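Local coordinates for protein N-acyl-D-glutamate deacylase (Bordetella bronchiseptica, PDB 3GIP) that hydrolyses the amide bond of N-acyl-D-glutamate to release D-glutamate and a carboxylate, as a zinc-dependent member of the amidohydrolase superfamily, at residues R25-G30 / I39-G43; R80-S84 / V462-P466; T83-T88 / I452-V457; L385-R390 / F431-A437. All coordinates share one frame; numbering follows the deposited sequence.

Contact 1: R25-G30 / I39-G43; sequences RRADLG and IGELG
Asp28 sits opposite Gly40 as a hydrogen-bonded antiparallel pair, Asp28 N reaching Gly40 O at 2.7 Å and Gly40 N returning to Asp28 O at 2.9 Å. This is the open end of a beta hairpin made by strands 28-32 and 35-40. Beyond the pair the chain turns off, and the Asp28 carboxylate follows it: OD2 offers its anti lone pair to Leu42 N at 2.9 Å in a nearly straight bond (171°). Asp28 CG stands beside its backbone N (chi1 -54°), which directs the carboxylate to Leu42 N. Its other oxygen, OD1, forms a salt bridge with Arg26 in which NH1 and NH2 both donate to it, each at 3.0 Å; this probably offsets the nearby Glu41 carboxylate, whose OE2 lies 3.7 Å from Asp28 OD2. The backbone conformation of Gly40 would press a CB against the preceding carbonyl O, which is why glycine suits the place.

On the other face of the sheet Leu29 and Ile39 make an apolar pair, bordered by Arg25. They lie side by side and point the same way, Leu29 CD1 to Ile39 CG1 at 3.6 Å, while Ile39 CG2 meets the edge of the Arg25 guanidinium in its plane, 3.5 Å from NH1. Leu42 closes the end, its CD1 against the backbone at Gly30. Strand 7-12 flanks strand 28-32 on its other side: Leu29 packs on Ile11, and Asp28 OD1 also accepts from Gly13 N.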
loop_
_atom_site.group_PDB
_atom_site.type_symbol
_atom_site.label_atom_id
_atom_site.label_comp_id
_atom_site.label_asym_id
_atom_site.label_seq_id
_atom_site.Cartn_x
_atom_site.Cartn_y
_atom_site.Cartn_z
ATOM N N ARG A 25 -24.758 -6.082 -11.354
ATOM C CA ARG A 25 -26.071 -5.745 -11.889
ATOM C C ARG A 25 -26.017 -4.688 -12.983
ATOM O O ARG A 25 -25.187 -3.779 -12.945
ATOM C CB ARG A 25 -26.997 -5.283 -10.756
ATOM C CG ARG A 25 -26.477 -4.122 -9.918
ATOM C CD ARG A 25 -27.313 -3.988 -8.647
ATOM N NE ARG A 25 -26.804 -2.986 -7.714
ATOM C CZ ARG A 25 -26.841 -1.675 -7.926
ATOM N NH1 ARG A 25 -27.364 -1.201 -9.048
ATOM N NH2 ARG A 25 -26.372 -0.839 -7.012
ATOM N N ARG A 26 -26.907 -4.822 -13.961
ATOM C CA ARG A 26 -26.977 -3.880 -15.072
ATOM C C ARG A 26 -27.621 -2.581 -14.601
ATOM O O ARG A 26 -28.819 -2.542 -14.315
ATOM C CB ARG A 26 -27.795 -4.483 -16.218
ATOM C CG ARG A 26 -28.162 -3.491 -17.313
ATOM C CD ARG A 26 -26.965 -3.087 -18.163
ATOM N NE ARG A 26 -27.273 -1.915 -18.979
ATOM C CZ ARG A 26 -27.233 -0.663 -18.533
ATOM N NH1 ARG A 26 -26.886 -0.416 -17.277
ATOM N NH2 ARG A 26 -27.557 0.342 -19.335
ATOM N N ALA A 27 -26.823 -1.520 -14.520
ATOM C CA ALA A 27 -27.317 -0.221 -14.076
ATOM C C ALA A 27 -26.348 0.895 -14.455
ATOM O O ALA A 27 -25.166 0.644 -14.697
ATOM C CB ALA A 27 -27.523 -0.237 -12.564
ATOM N N ASP A 28 -26.854 2.125 -14.514
ATOM C CA ASP A 28 -26.023 3.277 -14.850
ATOM C C ASP A 28 -25.650 4.028 -13.576
ATOM O O ASP A 28 -26.364 3.964 -12.574
ATOM C CB ASP A 28 -26.761 4.230 -15.798
ATOM C CG ASP A 28 -27.274 3.539 -17.044
ATOM O OD1 ASP A 28 -26.624 2.579 -17.505
ATOM O OD2 ASP A 28 -28.323 3.964 -17.577
ATOM N N LEU A 29 -24.531 4.741 -13.617
ATOM C CA LEU A 29 -24.066 5.498 -12.463
ATOM C C LEU A 29 -24.054 6.988 -12.783
ATOM O O LEU A 29 -23.525 7.403 -13.816
ATOM C CB LEU A 29 -22.654 5.049 -12.077
ATOM C CG LEU A 29 -22.020 5.674 -10.832
ATOM C CD1 LEU A 29 -22.582 5.019 -9.584
ATOM C CD2 LEU A 29 -20.514 5.474 -10.880
ATOM N N GLY A 30 -24.646 7.782 -11.894
ATOM C CA GLY A 30 -24.687 9.219 -12.087
ATOM C C GLY A 30 -23.852 9.939 -11.044
ATOM O O GLY A 30 -23.852 9.566 -9.870
ATOM N N ILE A 39 -28.159 5.918 -9.144
ATOM C CA ILE A 39 -27.827 4.640 -9.756
ATOM C C ILE A 39 -29.116 4.031 -10.296
ATOM O O ILE A 39 -30.116 3.941 -9.581
ATOM C CB ILE A 39 -27.193 3.668 -8.736
ATOM C CG1 ILE A 39 -25.869 4.241 -8.225
ATOM C CG2 ILE A 39 -26.977 2.304 -9.382
ATOM C CD1 ILE A 39 -25.181 3.374 -7.187
ATOM N N GLY A 40 -29.091 3.625 -11.562
ATOM C CA GLY A 40 -30.266 3.035 -12.182
ATOM C C GLY A 40 -30.304 3.314 -13.675
ATOM O O GLY A 40 -29.308 3.115 -14.371
ATOM N N GLU A 41 -31.450 3.769 -14.172
ATOM C CA GLU A 41 -31.598 4.081 -15.589
ATOM C C GLU A 41 -31.340 5.569 -15.803
ATOM O O GLU A 41 -32.125 6.409 -15.367
ATOM C CB GLU A 41 -33.010 3.728 -16.068
ATOM C CG GLU A 41 -33.291 4.105 -17.515
ATOM C CD GLU A 41 -32.347 3.430 -18.491
ATOM O OE1 GLU A 41 -32.287 2.181 -18.493
ATOM O OE2 GLU A 41 -31.665 4.148 -19.257
ATOM N N LEU A 42 -30.240 5.890 -16.478
ATOM C CA LEU A 42 -29.876 7.282 -16.722
ATOM C C LEU A 42 -29.647 7.586 -18.198
ATOM O O LEU A 42 -29.080 8.623 -18.540
ATOM C CB LEU A 42 -28.611 7.630 -15.934
ATOM C CG LEU A 42 -28.663 7.383 -14.425
ATOM C CD1 LEU A 42 -27.312 7.693 -13.802
ATOM C CD2 LEU A 42 -29.749 8.245 -13.804
ATOM N N GLY A 43 -30.094 6.688 -19.068
ATOM C CA GLY A 43 -29.907 6.879 -20.495
ATOM C C GLY A 43 -30.370 8.215 -21.049
ATOM O O GLY A 43 -29.701 8.804 -21.899
#

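Contact 2: R80-S84 / V462-P466; sequences RWKTS and VFPQP
Val462 meets Thr83 of the short helix 80-83 through methyl groups, CG2 to CG2 at 3.9 Å. Its carbonyl is reached through a water, which donates to Val462 O at 2.6 Å, accepts from Arg80 NH1 and is also hydrogen-bonded to Thr83 OG1. Phe463 comes next, and its flat hydrophobic ring suits cover for the arginine's face: CE1 lies over one face of the Arg80 guanidinium, 3.4 Å from NH2, with the two planes 47° apart, so this is a tilted overlap and no flat stack. On the helix side the same CE1 rests near Ser84 CA. Pro464 follows a cis peptide bond, and its carbonyl O accepts from Arg80 NH1 at 3.0 Å. That bond is straight (168°) and lies in the guanidinium plane, although the donor stands above the carbonyl plane. A bend at chi2 (70°) carries the long arginine chain across to this turn. Pro466 finishes the segment with CD 3.9 Å from Arg80 NH1.

Val462 and Phe463 both face Val455 in a classic beta bulge in the antiparallel pairing of strands 460-463 and 452-457. On the helix side, Arg80 and Ser84 also touch Trp378 of helix 376-391.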
loop_
_atom_site.group_PDB
_atom_site.type_symbol
_atom_site.label_atom_id
_atom_site.label_comp_id
_atom_site.label_asym_id
_atom_site.label_seq_id
_atom_site.Cartn_x
_atom_site.Cartn_y
_atom_site.Cartn_z
ATOM N N ARG A 80 0.666 8.233 -12.364
ATOM C CA ARG A 80 0.132 7.382 -13.426
ATOM C C ARG A 80 0.243 5.889 -13.118
ATOM O O ARG A 80 -0.557 5.091 -13.613
ATOM C CB ARG A 80 0.834 7.701 -14.749
ATOM C CG ARG A 80 0.242 7.013 -15.977
ATOM C CD ARG A 80 -1.122 7.576 -16.347
ATOM N NE ARG A 80 -1.523 7.161 -17.689
ATOM C CZ ARG A 80 -2.534 7.690 -18.370
ATOM N NH1 ARG A 80 -3.262 8.659 -17.836
ATOM N NH2 ARG A 80 -2.807 7.262 -19.598
ATOM N N TRP A 81 1.227 5.511 -12.307
ATOM C CA TRP A 81 1.392 4.106 -11.950
ATOM C C TRP A 81 0.212 3.623 -11.117
ATOM O O TRP A 81 -0.042 2.422 -11.034
ATOM C CB TRP A 81 2.716 3.881 -11.200
ATOM C CG TRP A 81 2.921 4.706 -9.953
ATOM C CD1 TRP A 81 2.705 4.314 -8.663
ATOM C CD2 TRP A 81 3.417 6.048 -9.887
ATOM N NE1 TRP A 81 3.040 5.328 -7.795
ATOM C CE2 TRP A 81 3.478 6.405 -8.522
ATOM C CE3 TRP A 81 3.814 6.984 -10.851
ATOM C CZ2 TRP A 81 3.921 7.661 -8.095
ATOM C CZ3 TRP A 81 4.256 8.238 -10.423
ATOM C CH2 TRP A 81 4.304 8.558 -9.058
ATOM N N LYS A 82 -0.516 4.562 -10.515
ATOM C CA LYS A 82 -1.688 4.232 -9.705
ATOM C C LYS A 82 -2.954 4.266 -10.553
ATOM O O LYS A 82 -3.704 3.293 -10.614
ATOM C CB LYS A 82 -1.870 5.236 -8.561
ATOM C CG LYS A 82 -0.728 5.331 -7.569
ATOM C CD LYS A 82 -0.537 4.056 -6.770
ATOM C CE LYS A 82 0.351 4.346 -5.571
ATOM N NZ LYS A 82 0.811 3.132 -4.849
ATOM N N THR A 83 -3.193 5.396 -11.207
ATOM C CA THR A 83 -4.396 5.550 -12.009
ATOM C C THR A 83 -4.532 4.536 -13.139
ATOM O O THR A 83 -5.638 4.066 -13.422
ATOM C CB THR A 83 -4.488 6.972 -12.603
ATOM O OG1 THR A 83 -3.424 7.170 -13.537
ATOM C CG2 THR A 83 -4.385 8.018 -11.500
ATOM N N SER A 84 -3.416 4.189 -13.775
ATOM C CA SER A 84 -3.442 3.243 -14.884
ATOM C C SER A 84 -3.833 1.825 -14.479
ATOM O O SER A 84 -4.114 0.994 -15.342
ATOM C CB SER A 84 -2.094 3.227 -15.611
ATOM O OG SER A 84 -1.067 2.700 -14.794
ATOM N N VAL A 462 -9.361 11.140 -14.168
ATOM C CA VAL A 462 -7.914 11.204 -13.991
ATOM C C VAL A 462 -7.266 10.251 -14.988
ATOM O O VAL A 462 -6.071 10.339 -15.259
ATOM C CB VAL A 462 -7.467 10.825 -12.562
ATOM C CG1 VAL A 462 -7.969 11.866 -11.570
ATOM C CG2 VAL A 462 -7.977 9.436 -12.194
ATOM N N PHE A 463 -8.073 9.343 -15.528
ATOM C CA PHE A 463 -7.610 8.375 -16.518
ATOM C C PHE A 463 -8.765 8.105 -17.479
ATOM O O PHE A 463 -9.911 7.959 -17.049
ATOM C CB PHE A 463 -7.200 7.066 -15.839
ATOM C CG PHE A 463 -6.635 6.046 -16.786
ATOM C CD1 PHE A 463 -5.266 5.978 -17.021
ATOM C CD2 PHE A 463 -7.478 5.180 -17.474
ATOM C CE1 PHE A 463 -4.745 5.058 -17.931
ATOM C CE2 PHE A 463 -6.967 4.257 -18.386
ATOM C CZ PHE A 463 -5.597 4.197 -18.614
ATOM N N PRO A 464 -8.482 8.001 -18.789
ATOM C CA PRO A 464 -7.175 8.094 -19.450
ATOM C C PRO A 464 -6.576 9.495 -19.540
ATOM O O PRO A 464 -5.363 9.647 -19.679
ATOM C CB PRO A 464 -7.451 7.498 -20.828
ATOM C CG PRO A 464 -8.849 7.940 -21.092
ATOM C CD PRO A 464 -9.535 7.667 -19.767
ATOM N N GLN A 465 -7.423 10.515 -19.464
ATOM C CA GLN A 465 -6.947 11.889 -19.549
ATOM C C GLN A 465 -6.925 12.582 -18.191
ATOM O O GLN A 465 -7.973 12.890 -17.625
ATOM C CB GLN A 465 -7.826 12.692 -20.512
ATOM C CG GLN A 465 -7.434 14.156 -20.612
ATOM C CD GLN A 465 -6.004 14.343 -21.082
ATOM O OE1 GLN A 465 -5.246 15.121 -20.501
ATOM N NE2 GLN A 465 -5.631 13.634 -22.142
ATOM N N PRO A 466 -5.725 12.831 -17.646
ATOM C CA PRO A 466 -5.641 13.498 -16.346
ATOM C C PRO A 466 -6.012 14.974 -16.465
ATOM O O PRO A 466 -5.948 15.550 -17.551
ATOM C CB PRO A 466 -4.184 13.285 -15.940
ATOM C CG PRO A 466 -3.471 13.230 -17.253
ATOM C CD PRO A 466 -4.395 12.389 -18.101
HETATM O O HOH W 1 -3.705 9.355 -15.061
#

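Contact 3: T83-T88 / I452-V457; sequences TSQGIT and IAGVLV
The backbone of 83-88 leaves helix 80-83 through a type I turn from Thr83 to Gly86 and enters strand 87-92, passing strand 452-457 with Gly86 CA 6.3 Å from Val455 CA, Thr88 CA 5.8 Å from Val457 CA and no hydrogen bond between the segments. The turn is part of a Schellman motif that ends the helix: Gly86 N bonds to Thr83 O at 3.0 Å, Ile87 N bonds to Lys82 O, and Gly86 takes the positive phi (85°) that glycine accommodates with least strain. In the TIM-barrel fold of the amidohydrolases, strand 87-92, paired in parallel with 57-64 and 139-145, is probably one of the barrel strands.

Beta-branched Ile452, Val455 and Val457 suit an extended strand and turn compact methyl groups to the helix end and Thr88. Ile452 lies against the turn, its CG1 3.5 Å from Ser84 O and its CD1 near the Gln85-Gly86 peptide. Val455 divides its methyls: CG2 meets Thr83 O at 3.6 Å, and CG1, anti to the backbone N (chi1 -179°), reaches instead toward Thr88. Val457 CG2 touches the same threonine methyl from another direction. Val455 and Val457 also touch Val462 of strand 460-463. Thr88 CG2 lies 3.4 Å from Leu456 O and an unusually tight 3.4 Å from Val455 CG1.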
loop_
_atom_site.group_PDB
_atom_site.type_symbol
_atom_site.label_atom_id
_atom_site.label_comp_id
_atom_site.label_asym_id
_atom_site.label_seq_id
_atom_site.Cartn_x
_atom_site.Cartn_y
_atom_site.Cartn_z
ATOM N N THR A 83 -3.193 5.396 -11.207
ATOM C CA THR A 83 -4.396 5.550 -12.009
ATOM C C THR A 83 -4.532 4.536 -13.139
ATOM O O THR A 83 -5.638 4.066 -13.422
ATOM C CB THR A 83 -4.488 6.972 -12.603
ATOM O OG1 THR A 83 -3.424 7.170 -13.537
ATOM C CG2 THR A 83 -4.385 8.018 -11.500
ATOM N N SER A 84 -3.416 4.189 -13.775
ATOM C CA SER A 84 -3.442 3.243 -14.884
ATOM C C SER A 84 -3.833 1.825 -14.479
ATOM O O SER A 84 -4.114 0.994 -15.342
ATOM C CB SER A 84 -2.094 3.227 -15.611
ATOM O OG SER A 84 -1.067 2.700 -14.794
ATOM N N GLN A 85 -3.840 1.540 -13.179
ATOM C CA GLN A 85 -4.259 0.220 -12.722
ATOM C C GLN A 85 -5.548 0.303 -11.901
ATOM O O GLN A 85 -5.909 -0.633 -11.182
ATOM C CB GLN A 85 -3.143 -0.491 -11.939
ATOM C CG GLN A 85 -2.637 0.198 -10.690
ATOM C CD GLN A 85 -1.598 -0.641 -9.965
ATOM O OE1 GLN A 85 -1.879 -1.762 -9.532
ATOM N NE2 GLN A 85 -0.389 -0.105 -9.831
ATOM N N GLY A 86 -6.234 1.441 -12.025
ATOM C CA GLY A 86 -7.508 1.647 -11.354
ATOM C C GLY A 86 -7.549 2.134 -9.918
ATOM O O GLY A 86 -8.618 2.136 -9.311
ATOM N N ILE A 87 -6.414 2.568 -9.382
ATOM C CA ILE A 87 -6.333 3.032 -7.999
ATOM C C ILE A 87 -6.768 4.489 -7.847
ATOM O O ILE A 87 -6.276 5.361 -8.563
ATOM C CB ILE A 87 -4.893 2.868 -7.475
ATOM C CG1 ILE A 87 -4.518 1.385 -7.478
ATOM C CG2 ILE A 87 -4.761 3.445 -6.075
ATOM C CD1 ILE A 87 -3.035 1.129 -7.292
ATOM N N THR A 88 -7.682 4.740 -6.910
ATOM C CA THR A 88 -8.193 6.091 -6.661
ATOM C C THR A 88 -7.841 6.624 -5.270
ATOM O O THR A 88 -8.035 7.810 -4.986
ATOM C CB THR A 88 -9.724 6.144 -6.816
ATOM O OG1 THR A 88 -10.324 5.165 -5.960
ATOM C CG2 THR A 88 -10.124 5.868 -8.253
ATOM N N ILE A 452 -8.314 -1.176 -18.475
ATOM C CA ILE A 452 -8.851 -0.103 -17.642
ATOM C C ILE A 452 -9.353 0.954 -18.621
ATOM O O ILE A 452 -8.566 1.558 -19.349
ATOM C CB ILE A 452 -7.768 0.508 -16.730
ATOM C CG1 ILE A 452 -7.242 -0.553 -15.760
ATOM C CG2 ILE A 452 -8.346 1.689 -15.950
ATOM C CD1 ILE A 452 -8.298 -1.111 -14.814
ATOM N N ALA A 453 -10.665 1.163 -18.646
ATOM C CA ALA A 453 -11.270 2.123 -19.561
ATOM C C ALA A 453 -11.309 3.554 -19.037
ATOM O O ALA A 453 -11.131 4.502 -19.801
ATOM C CB ALA A 453 -12.681 1.671 -19.926
ATOM N N GLY A 454 -11.542 3.716 -17.740
ATOM C CA GLY A 454 -11.600 5.054 -17.187
ATOM C C GLY A 454 -11.570 5.067 -15.678
ATOM O O GLY A 454 -11.940 4.089 -15.032
ATOM N N VAL A 455 -11.124 6.183 -15.114
ATOM C CA VAL A 455 -11.050 6.321 -13.667
ATOM C C VAL A 455 -11.475 7.713 -13.233
ATOM O O VAL A 455 -11.021 8.714 -13.791
ATOM C CB VAL A 455 -9.617 6.081 -13.145
ATOM C CG1 VAL A 455 -9.591 6.220 -11.627
ATOM C CG2 VAL A 455 -9.133 4.699 -13.555
ATOM N N LEU A 456 -12.357 7.763 -12.240
ATOM C CA LEU A 456 -12.821 9.026 -11.690
ATOM C C LEU A 456 -12.378 9.091 -10.237
ATOM O O LEU A 456 -12.436 8.095 -9.513
ATOM C CB LEU A 456 -14.349 9.127 -11.729
ATOM C CG LEU A 456 -15.091 9.082 -13.063
ATOM C CD1 LEU A 456 -16.592 9.193 -12.797
ATOM C CD2 LEU A 456 -14.624 10.218 -13.961
ATOM N N VAL A 457 -11.910 10.261 -9.826
ATOM C CA VAL A 457 -11.507 10.494 -8.449
ATOM C C VAL A 457 -12.406 11.647 -8.028
ATOM O O VAL A 457 -12.335 12.735 -8.599
ATOM C CB VAL A 457 -10.026 10.915 -8.342
ATOM C CG1 VAL A 457 -9.722 11.407 -6.934
ATOM C CG2 VAL A 457 -9.128 9.729 -8.680
#

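Contact 4: L385-R390 / F431-A437; sequences LGRYVR and FDPDTVA
Arg390 of helix 376-391 ties the helix to the loop after strand 428-431 by hydrogen bonds to its carbonyls. Arg390 NH1 donates to both Pro433 O and Val436 O, each at 2.9 Å, and NH2 adds a second bond to Val436 O at 3.0 Å, so that one carbonyl is held end-on by two nitrogens. The NH1 bond uses a lone pair in the carbonyl plane of Val436, whereas NH2 comes from above that plane; NH1 likewise meets Pro433 O from above its carbonyl plane. Both carbonyls lie near the plane of the guanidinium, at its edge. Asp434 O instead stands over one face, its 3.4 Å separation from NE too poorly angled to be a hydrogen bond. Three methylenes and a bend at chi3 (59°) let the arginine extend from the helix and turn its flat end into the loop.

The loop curls through an Asx turn at Asp432, OD1 accepting from Asp434 N at 2.8 Å, and Val436 N bonds back to Asp432 O. This curl brings the carbonyls of Pro433 and Val436 to the same arginine. On the helix side, Arg390 N bonds to Leu385 O across a wider pi-type turn, and a water donates to Leu385 O and Pro433 O.

Deeper in, Leu385 supplies the apolar half. Its CD1 makes a CH-pi contact over the face of the Phe431 ring, 4.3 Å from the centroid, and its CB packs on Val436 CG1. Gly386 has no side chain to obstruct the loop, and its CA comes 3.5 Å from Val436 O, where a CB would collide. Phe431 in turn packs on Ile57 and Phe62 of strand 57-64.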
loop_
_atom_site.group_PDB
_atom_site.type_symbol
_atom_site.label_atom_id
_atom_site.label_comp_id
_atom_site.label_asym_id
_atom_site.label_seq_id
_atom_site.Cartn_x
_atom_site.Cartn_y
_atom_site.Cartn_z
ATOM N N LEU A 385 -6.863 -8.984 -10.736
ATOM C CA LEU A 385 -8.067 -9.177 -11.540
ATOM C C LEU A 385 -7.876 -10.126 -12.715
ATOM O O LEU A 385 -8.768 -10.911 -13.034
ATOM C CB LEU A 385 -8.583 -7.835 -12.054
ATOM C CG LEU A 385 -8.944 -6.841 -10.948
ATOM C CD1 LEU A 385 -9.414 -5.543 -11.578
ATOM C CD2 LEU A 385 -10.023 -7.429 -10.050
ATOM N N GLY A 386 -6.715 -10.058 -13.354
ATOM C CA GLY A 386 -6.466 -10.917 -14.497
ATOM C C GLY A 386 -5.892 -12.289 -14.196
ATOM O O GLY A 386 -6.383 -13.292 -14.711
ATOM N N ARG A 387 -4.860 -12.340 -13.361
ATOM C CA ARG A 387 -4.193 -13.600 -13.033
ATOM C C ARG A 387 -4.845 -14.379 -11.892
ATOM O O ARG A 387 -5.059 -15.587 -11.999
ATOM C CB ARG A 387 -2.722 -13.312 -12.700
ATOM C CG ARG A 387 -1.815 -14.526 -12.477
ATOM C CD ARG A 387 -0.399 -14.039 -12.142
ATOM N NE ARG A 387 0.576 -15.110 -11.924
ATOM C CZ ARG A 387 1.231 -15.740 -12.895
ATOM N NH1 ARG A 387 1.020 -15.415 -14.164
ATOM N NH2 ARG A 387 2.116 -16.683 -12.595
ATOM N N TYR A 388 -5.168 -13.698 -10.798
ATOM C CA TYR A 388 -5.765 -14.377 -9.652
ATOM C C TYR A 388 -7.263 -14.631 -9.773
ATOM O O TYR A 388 -7.766 -15.650 -9.296
ATOM C CB TYR A 388 -5.460 -13.589 -8.368
ATOM C CG TYR A 388 -4.027 -13.723 -7.885
ATOM C CD1 TYR A 388 -3.028 -14.237 -8.716
ATOM C CD2 TYR A 388 -3.665 -13.334 -6.593
ATOM C CE1 TYR A 388 -1.708 -14.364 -8.273
ATOM C CE2 TYR A 388 -2.346 -13.457 -6.143
ATOM C CZ TYR A 388 -1.375 -13.972 -6.987
ATOM O OH TYR A 388 -0.071 -14.105 -6.549
ATOM N N VAL A 389 -7.977 -13.721 -10.424
ATOM C CA VAL A 389 -9.412 -13.880 -10.579
ATOM C C VAL A 389 -9.801 -14.556 -11.894
ATOM O O VAL A 389 -10.289 -15.687 -11.887
ATOM C CB VAL A 389 -10.134 -12.518 -10.461
ATOM C CG1 VAL A 389 -11.625 -12.684 -10.729
ATOM C CG2 VAL A 389 -9.917 -11.947 -9.065
ATOM N N ARG A 390 -9.570 -13.890 -13.020
ATOM C CA ARG A 390 -9.957 -14.474 -14.302
ATOM C C ARG A 390 -9.235 -15.777 -14.639
ATOM O O ARG A 390 -9.868 -16.753 -15.051
ATOM C CB ARG A 390 -9.754 -13.472 -15.445
ATOM C CG ARG A 390 -10.331 -13.969 -16.777
ATOM C CD ARG A 390 -10.216 -12.929 -17.878
ATOM N NE ARG A 390 -8.829 -12.539 -18.106
ATOM C CZ ARG A 390 -8.326 -11.342 -17.820
ATOM N NH1 ARG A 390 -9.097 -10.397 -17.293
ATOM N NH2 ARG A 390 -7.044 -11.096 -18.052
ATOM N N PHE A 431 -13.720 -1.007 -16.106
ATOM C CA PHE A 431 -12.776 -1.920 -16.736
ATOM C C PHE A 431 -13.442 -3.096 -17.433
ATOM O O PHE A 431 -14.571 -3.461 -17.117
ATOM C CB PHE A 431 -11.771 -2.427 -15.691
ATOM C CG PHE A 431 -12.374 -3.307 -14.620
ATOM C CD1 PHE A 431 -12.444 -4.687 -14.791
ATOM C CD2 PHE A 431 -12.859 -2.755 -13.435
ATOM C CE1 PHE A 431 -12.986 -5.508 -13.798
ATOM C CE2 PHE A 431 -13.405 -3.568 -12.432
ATOM C CZ PHE A 431 -13.468 -4.947 -12.615
ATOM N N ASP A 432 -12.734 -3.665 -18.402
ATOM C CA ASP A 432 -13.226 -4.822 -19.139
ATOM C C ASP A 432 -12.804 -6.039 -18.315
ATOM O O ASP A 432 -11.613 -6.299 -18.151
ATOM C CB ASP A 432 -12.578 -4.879 -20.521
ATOM C CG ASP A 432 -13.174 -5.958 -21.397
ATOM O OD1 ASP A 432 -13.488 -7.044 -20.867
ATOM O OD2 ASP A 432 -13.318 -5.720 -22.616
ATOM N N PRO A 433 -13.772 -6.803 -17.784
ATOM C CA PRO A 433 -13.420 -7.975 -16.979
ATOM C C PRO A 433 -12.680 -9.073 -17.732
ATOM O O PRO A 433 -11.925 -9.844 -17.135
ATOM C CB PRO A 433 -14.771 -8.443 -16.446
ATOM C CG PRO A 433 -15.708 -8.074 -17.562
ATOM C CD PRO A 433 -15.234 -6.684 -17.932
ATOM N N ASP A 434 -12.887 -9.137 -19.042
ATOM C CA ASP A 434 -12.250 -10.171 -19.843
ATOM C C ASP A 434 -10.842 -9.852 -20.318
ATOM O O ASP A 434 -10.095 -10.758 -20.676
ATOM C CB ASP A 434 -13.124 -10.518 -21.050
ATOM C CG ASP A 434 -14.446 -11.139 -20.650
ATOM O OD1 ASP A 434 -14.471 -11.899 -19.659
ATOM O OD2 ASP A 434 -15.458 -10.880 -21.331
ATOM N N THR A 435 -10.471 -8.576 -20.320
ATOM C CA THR A 435 -9.138 -8.199 -20.778
ATOM C C THR A 435 -8.276 -7.538 -19.713
ATOM O O THR A 435 -7.056 -7.472 -19.860
ATOM C CB THR A 435 -9.200 -7.228 -21.978
ATOM O OG1 THR A 435 -9.800 -5.995 -21.564
ATOM C CG2 THR A 435 -10.014 -7.835 -23.120
ATOM N N VAL A 436 -8.892 -7.045 -18.643
ATOM C CA VAL A 436 -8.118 -6.371 -17.606
ATOM C C VAL A 436 -6.941 -7.227 -17.156
ATOM O O VAL A 436 -7.095 -8.407 -16.839
ATOM C CB VAL A 436 -8.993 -5.984 -16.387
ATOM C CG1 VAL A 436 -9.503 -7.228 -15.670
ATOM C CG2 VAL A 436 -8.188 -5.093 -15.441
ATOM N N ALA A 437 -5.758 -6.626 -17.146
ATOM C CA ALA A 437 -4.557 -7.348 -16.767
ATOM C C ALA A 437 -3.345 -6.441 -16.702
ATOM O O ALA A 437 -3.306 -5.376 -17.321
ATOM C CB ALA A 437 -4.291 -8.467 -17.771
HETATM O O HOH W 2 -11.433 -10.162 -14.216
#

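Contact 3 is the buried one, carried by methyl groups and carbonyl oxygens without a hydrogen bond between its segments; contacts 1, 2 and 4 are partly buried, each including exposed residues. Contact 2 shares Thr83 and Ser84 with contact 3 and adds strand 460-463, which pairs with 452-457; its chemistry shifts to an arginine, a water and an aromatic ring. Contact 4 touches contact 3 where Ile452 meets Phe431 and Val436, and again sets an arginine against backbone carbonyls. Contact 1 is far out, its centre 31 Å from that of the chain, mostly in the small N-terminal sheet; there hairpin backbone bonds and a carboxylate replace the arginine-to-carbonyl bonds of contacts 2 and 4.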